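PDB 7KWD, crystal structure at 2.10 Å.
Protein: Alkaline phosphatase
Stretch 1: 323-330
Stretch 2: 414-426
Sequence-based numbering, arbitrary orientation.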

ATOM      1  N   GLY A 323      -6.156  -1.662  -5.727  1.00 25.46           N
ATOM      2  CA  GLY A 323      -7.002  -0.708  -6.403  1.00 27.83           C
ATOM      3  C   GLY A 323      -6.798   0.723  -5.936  1.00 27.58           C
ATOM      4  O   GLY A 323      -7.461   1.198  -5.004  1.00 27.37           O
ATOM      5  N   GLY A 324      -5.911   1.436  -6.618  1.00 21.41           N
ATOM      6  CA  GLY A 324      -5.481   2.753  -6.174  1.00 29.33           C
ATOM      7  C   GLY A 324      -6.179   3.880  -6.913  1.00 28.51           C
ATOM      8  O   GLY A 324      -6.271   3.879  -8.151  1.00 25.26           O
ATOM      9  N   LEU A 325      -6.680   4.833  -6.132  1.00 25.49           N
ATOM     10  CA  LEU A 325      -7.085   6.123  -6.671  1.00 27.00           C
ATOM     11  C   LEU A 325      -5.834   6.861  -7.106  1.00 27.79           C
ATOM     12  O   LEU A 325      -4.941   7.092  -6.288  1.00 24.42           O
ATOM     13  N   TYR A 326      -5.750   7.211  -8.390  1.00 24.06           N
ATOM     14  CA  TYR A 326      -4.505   7.678  -8.974  1.00 22.78           C
ATOM     15  C   TYR A 326      -4.652   9.094  -9.515  1.00 27.12           C
ATOM     16  O   TYR A 326      -5.754   9.599  -9.713  1.00 25.13           O
ATOM     17  N   GLY A 327      -3.495   9.712  -9.750  1.00 24.42           N
ATOM     18  CA  GLY A 327      -3.460  11.119 -10.111  1.00 27.13           C
ATOM     19  C   GLY A 327      -4.106  11.337 -11.463  1.00 31.39           C
ATOM     20  O   GLY A 327      -3.797  10.639 -12.431  1.00 26.68           O
ATOM     21  N   ALA A 328      -5.002  12.319 -11.530  1.00 26.55           N
ATOM     22  CA  ALA A 328      -5.820  12.612 -12.699  1.00 30.67           C
ATOM     23  C   ALA A 328      -5.934  14.120 -12.901  1.00 35.96           C
ATOM     24  O   ALA A 328      -6.187  14.875 -11.956  1.00 29.33           O
ATOM     25  N   GLY A 329      -5.757  14.557 -14.141  1.00 33.00           N
ATOM     26  CA  GLY A 329      -5.894  15.956 -14.476  1.00 37.38           C
ATOM     27  C   GLY A 329      -4.577  16.695 -14.389  1.00 33.16           C
ATOM     28  O   GLY A 329      -3.549  16.167 -13.952  1.00 30.90           O
ATOM     29  N   ARG A 330      -4.608  17.955 -14.825  1.00 34.32           N
ATOM     30  CA  ARG A 330      -3.444  18.820 -14.709  1.00 30.79           C
ATOM     31  C   ARG A 330      -3.015  18.902 -13.244  1.00 30.43           C
ATOM     32  O   ARG A 330      -3.808  19.245 -12.373  1.00 29.68           O
ATOM     33  N   VAL A 414     -12.697   2.084 -18.051  1.00 33.60           N
ATOM     34  CA  VAL A 414     -11.561   2.905 -17.673  1.00 36.78           C
ATOM     35  C   VAL A 414     -11.851   4.364 -17.985  1.00 36.26           C
ATOM     36  O   VAL A 414     -12.598   4.696 -18.905  1.00 33.54           O
ATOM     37  N   GLN A 415     -11.266   5.239 -17.177  1.00 35.93           N
ATOM     38  CA  GLN A 415     -11.190   6.661 -17.458  1.00 32.77           C
ATOM     39  C   GLN A 415     -10.720   6.921 -18.877  1.00 31.76           C
ATOM     40  O   GLN A 415      -9.726   6.346 -19.337  1.00 32.60           O
ATOM     41  N   ARG A 416     -11.435   7.803 -19.564  1.00 30.99           N
ATOM     42  CA  ARG A 416     -11.068   8.241 -20.909  1.00 35.41           C
ATOM     43  C   ARG A 416     -10.709   9.719 -20.976  1.00 35.00           C
ATOM     44  O   ARG A 416      -9.867  10.113 -21.785  1.00 37.70           O
ATOM     45  N   ASP A 417     -11.317  10.547 -20.138  1.00 36.32           N
ATOM     46  CA  ASP A 417     -11.121  11.992 -20.183  1.00 36.58           C
ATOM     47  C   ASP A 417      -9.942  12.336 -19.281  1.00 38.76           C
ATOM     48  O   ASP A 417     -10.076  12.398 -18.054  1.00 35.10           O
ATOM     49  N   ALA A 418      -8.791  12.595 -19.898  1.00 32.49           N
ATOM     50  CA  ALA A 418      -7.584  12.846 -19.130  1.00 36.46           C
ATOM     51  C   ALA A 418      -7.604  14.188 -18.408  1.00 39.60           C
ATOM     52  O   ALA A 418      -6.781  14.398 -17.528  1.00 36.97           O
ATOM     53  N   GLN A 419      -8.515  15.100 -18.772  1.00 39.89           N
ATOM     54  CA  GLN A 419      -8.550  16.411 -18.135  1.00 46.45           C
ATOM     55  C   GLN A 419      -9.318  16.347 -16.829  1.00 33.78           C
ATOM     56  O   GLN A 419      -8.995  17.060 -15.874  1.00 35.26           O
ATOM     57  N   LYS A 420     -10.356  15.522 -16.802  1.00 34.87           N
ATOM     58  CA  LYS A 420     -11.236  15.347 -15.653  1.00 35.76           C
ATOM     59  C   LYS A 420     -11.882  13.971 -15.759  1.00 34.92           C
ATOM     60  O   LYS A 420     -12.535  13.681 -16.763  1.00 37.93           O
ATOM     61  N   PRO A 421     -11.675  13.082 -14.783  1.00 37.24           N
ATOM     62  CA  PRO A 421     -12.228  11.725 -14.903  1.00 38.11           C
ATOM     63  C   PRO A 421     -13.709  11.738 -15.247  1.00 38.79           C
ATOM     64  O   PRO A 421     -14.521  12.397 -14.586  1.00 36.10           O
ATOM     65  N   ASP A 422     -14.046  11.024 -16.326  1.00 38.40           N
ATOM     66  CA  ASP A 422     -15.429  10.713 -16.652  1.00 36.94           C
ATOM     67  C   ASP A 422     -15.876   9.409 -16.027  1.00 34.97           C
ATOM     68  O   ASP A 422     -17.081   9.180 -15.874  1.00 32.28           O
ATOM     69  N   ARG A 423     -14.928   8.547 -15.692  1.00 36.03           N
ATOM     70  CA  ARG A 423     -15.150   7.315 -14.951  1.00 33.81           C
ATOM     71  C   ARG A 423     -14.058   7.222 -13.904  1.00 32.96           C
ATOM     72  O   ARG A 423     -13.025   7.905 -14.010  1.00 30.73           O
ATOM     73  N   PRO A 424     -14.246   6.414 -12.865  1.00 28.24           N
ATOM     74  CA  PRO A 424     -13.333   6.477 -11.719  1.00 27.12           C
ATOM     75  C   PRO A 424     -11.881   6.287 -12.125  1.00 26.52           C
ATOM     76  O   PRO A 424     -11.536   5.318 -12.791  1.00 33.38           O
ATOM     77  N   ASN A 425     -11.030   7.248 -11.714  1.00 25.11           N
ATOM     78  CA  ASN A 425      -9.582   7.130 -11.803  1.00 25.24           C
ATOM     79  C   ASN A 425      -9.016   6.231 -10.692  1.00 28.47           C
ATOM     80  O   ASN A 425      -8.134   6.623  -9.919  1.00 25.85           O
ATOM     81  N   ILE A 426      -9.511   4.991 -10.664  1.00 26.86           N
ATOM     82  CA  ILE A 426      -9.007   3.921  -9.798  1.00 27.24           C
ATOM     83  C   ILE A 426      -8.524   2.787 -10.704  1.00 32.05           C
ATOM     84  O   ILE A 426      -9.299   2.239 -11.494  1.00 32.20           O
TER

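Polar pairing organises this contact, and N425 is its hub. N425 O accepts from Y326 N at 2.9 Å, while the N425 side chain (chi1 p) turns ND2 to donate to Y326 O at 2.7 Å, so one residue satisfies both backbone polar groups of Y326. The tyrosine, also p, points its CA-to-CB bond sideways, yet its ring reaches across: Y326 OH donates to Q415 OE1 at 2.7 Å. Q415, extended with chi1 and chi2 both t, points toward the first stretch, and its NE2 donates to D417 O at 3.0 Å, within its own stretch.

Apolar contacts accompany the polar ones. N425 CB sits over the face of the Y326 ring, 3.8 Å from its centroid. L325 (t, p) and I426 (m, t) form an antiparallel bridge and share one face of the sheet, with L325 CD1 3.8 Å from I426 CG1. A328 points toward the second stretch, its CB 3.5 Å from P421 CG.

At G329 the backbones come close, and a CB there would lie tight against Q419 O; its backbone angles call for glycine as well.

Waters complete the polar network. Water 1 joins Y326 OH, Q415 N and P424 O; water 2 links G329 N, Q415 NE2 and A418 O; water 3 bridges R330 N and Q419 O.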

ATOM      1  CB  LEU A 325      -7.846   6.926  -5.627  1.00 24.75           C
ATOM      2  CG  LEU A 325      -8.410   8.244  -6.167  1.00 29.73           C
ATOM      3  CD1 LEU A 325      -9.713   8.073  -7.015  1.00 27.46           C
ATOM      4  CD2 LEU A 325      -8.674   9.166  -4.967  1.00 27.62           C
ATOM      5  CB  TYR A 326      -4.013   6.730 -10.090  1.00 30.41           C
ATOM      6  CG  TYR A 326      -4.954   6.605 -11.275  1.00 23.47           C
ATOM      7  CD1 TYR A 326      -5.025   7.607 -12.238  1.00 25.97           C
ATOM      8  CD2 TYR A 326      -5.740   5.461 -11.448  1.00 22.96           C
ATOM      9  CE1 TYR A 326      -5.902   7.484 -13.333  1.00 23.94           C
ATOM     10  CE2 TYR A 326      -6.593   5.337 -12.523  1.00 29.95           C
ATOM     11  CZ  TYR A 326      -6.676   6.358 -13.463  1.00 30.17           C
ATOM     12  OH  TYR A 326      -7.544   6.205 -14.525  1.00 26.48           O
ATOM     13  CB  ALA A 328      -7.211  12.002 -12.537  1.00 30.13           C
ATOM     14  CB  ARG A 330      -3.770  20.219 -15.260  1.00 38.67           C
ATOM     15  CG  ARG A 330      -2.664  21.262 -15.052  1.00 49.35           C
ATOM     16  CD  ARG A 330      -3.061  22.692 -15.497  1.00 58.17           C
ATOM     17  NE  ARG A 330      -3.850  23.428 -14.496  1.00 79.98           N
ATOM     18  CZ  ARG A 330      -3.378  23.904 -13.337  1.00 86.73           C
ATOM     19  NH1 ARG A 330      -2.098  23.725 -13.003  1.00 63.16           N
ATOM     20  NH2 ARG A 330      -4.193  24.557 -12.504  1.00 72.26           N
ATOM     21  CB  VAL A 414     -10.296   2.407 -18.398  1.00 29.29           C
ATOM     22  CG1 VAL A 414     -10.462   2.571 -19.897  1.00 38.78           C
ATOM     23  CG2 VAL A 414      -9.057   3.144 -17.979  1.00 32.22           C
ATOM     24  CB  GLN A 415     -10.216   7.317 -16.470  1.00 32.91           C
ATOM     25  CG  GLN A 415     -10.180   8.860 -16.475  1.00 39.64           C
ATOM     26  CD  GLN A 415      -8.925   9.431 -15.811  1.00 36.61           C
ATOM     27  OE1 GLN A 415      -8.258   8.758 -15.013  1.00 31.42           O
ATOM     28  NE2 GLN A 415      -8.593  10.670 -16.144  1.00 29.15           N
ATOM     29  CB  ARG A 416     -12.225   7.982 -21.891  1.00 36.06           C
ATOM     30  CG  ARG A 416     -12.650   6.549 -22.032  1.00 38.90           C
ATOM     31  CD  ARG A 416     -13.951   6.472 -22.813  1.00 43.80           C
ATOM     32  NE  ARG A 416     -15.036   7.098 -22.055  1.00 50.50           N
ATOM     33  CZ  ARG A 416     -16.252   7.365 -22.532  1.00 50.97           C
ATOM     34  NH1 ARG A 416     -16.574   7.073 -23.791  1.00 52.71           N
ATOM     35  NH2 ARG A 416     -17.153   7.925 -21.737  1.00 47.88           N
ATOM     36  CB  ASP A 417     -12.406  12.683 -19.742  1.00 37.28           C
ATOM     37  CG  ASP A 417     -12.361  14.179 -19.896  1.00 35.44           C
ATOM     38  OD1 ASP A 417     -11.259  14.783 -19.926  1.00 38.75           O
ATOM     39  OD2 ASP A 417     -13.457  14.757 -19.963  1.00 43.70           O
ATOM     40  CB  ALA A 418      -6.369  12.792 -20.051  1.00 38.28           C
ATOM     41  CB  GLN A 419      -9.206  17.465 -19.044  1.00 41.00           C
ATOM     42  CG  GLN A 419      -8.475  17.723 -20.360  1.00 58.54           C
ATOM     43  CD  GLN A 419      -6.966  17.886 -20.182  1.00 81.47           C
ATOM     44  OE1 GLN A 419      -6.168  17.339 -20.954  1.00 74.71           O
ATOM     45  NE2 GLN A 419      -6.571  18.640 -19.150  1.00 76.64           N
ATOM     46  CB  LYS A 420     -12.284  16.450 -15.611  1.00 38.35           C
ATOM     47  CG  LYS A 420     -12.927  16.637 -14.256  1.00 37.68           C
ATOM     48  CD  LYS A 420     -13.757  17.921 -14.241  1.00 40.40           C
ATOM     49  CE  LYS A 420     -14.479  18.150 -12.919  1.00 38.90           C
ATOM     50  NZ  LYS A 420     -15.497  19.244 -13.014  1.00 52.19           N
ATOM     51  CB  PRO A 421     -11.967  11.109 -13.518  1.00 33.65           C
ATOM     52  CG  PRO A 421     -10.666  11.705 -13.110  1.00 33.34           C
ATOM     53  CD  PRO A 421     -10.667  13.159 -13.696  1.00 31.59           C
ATOM     54  CB  ASP A 422     -15.626  10.641 -18.168  1.00 34.42           C
ATOM     55  CG  ASP A 422     -14.690   9.639 -18.854  1.00 40.10           C
ATOM     56  OD1 ASP A 422     -13.503   9.506 -18.452  1.00 31.89           O
ATOM     57  OD2 ASP A 422     -15.158   9.002 -19.828  1.00 42.16           O
ATOM     58  CB  ARG A 423     -15.145   6.106 -15.891  1.00 36.60           C
ATOM     59  CG  ARG A 423     -15.952   6.349 -17.162  1.00 36.67           C
ATOM     60  CD  ARG A 423     -15.417   5.443 -18.218  1.00 44.78           C
ATOM     61  NE  ARG A 423     -16.331   5.292 -19.336  1.00 49.26           N
ATOM     62  CZ  ARG A 423     -16.041   4.571 -20.409  1.00 40.20           C
ATOM     63  NH1 ARG A 423     -14.863   3.969 -20.492  1.00 34.74           N
ATOM     64  NH2 ARG A 423     -16.917   4.459 -21.396  1.00 46.18           N
ATOM     65  CB  PRO A 424     -13.819   5.340 -10.812  1.00 26.42           C
ATOM     66  CG  PRO A 424     -15.286   5.196 -11.127  1.00 30.51           C
ATOM     67  CD  PRO A 424     -15.365   5.469 -12.636  1.00 30.69           C
ATOM     68  CB  ASN A 425      -8.940   8.511 -11.769  1.00 22.99           C
ATOM     69  CG  ASN A 425      -9.428   9.361 -10.622  1.00 26.52           C
ATOM     70  OD1 ASN A 425     -10.626   9.578 -10.454  1.00 26.98           O
ATOM     71  ND2 ASN A 425      -8.490   9.852  -9.817  1.00 27.47           N
ATOM     72  CB  ILE A 426     -10.087   3.417  -8.821  1.00 25.57           C
ATOM     73  CG1 ILE A 426     -10.735   4.593  -8.102  1.00 22.86           C
ATOM     74  CG2 ILE A 426      -9.485   2.452  -7.793  1.00 31.43           C
ATOM     75  CD1 ILE A 426     -12.054   4.309  -7.456  1.00 26.71           C
TER
HETATM   76  O   HOH W   1      -9.512   4.408 -14.718  1.00 29.72           O
HETATM   77  O   HOH W   2      -5.967  11.983 -16.034  1.00 33.00           O
HETATM   78  O   HOH W   3      -7.066  19.001 -15.672  1.00 35.01           O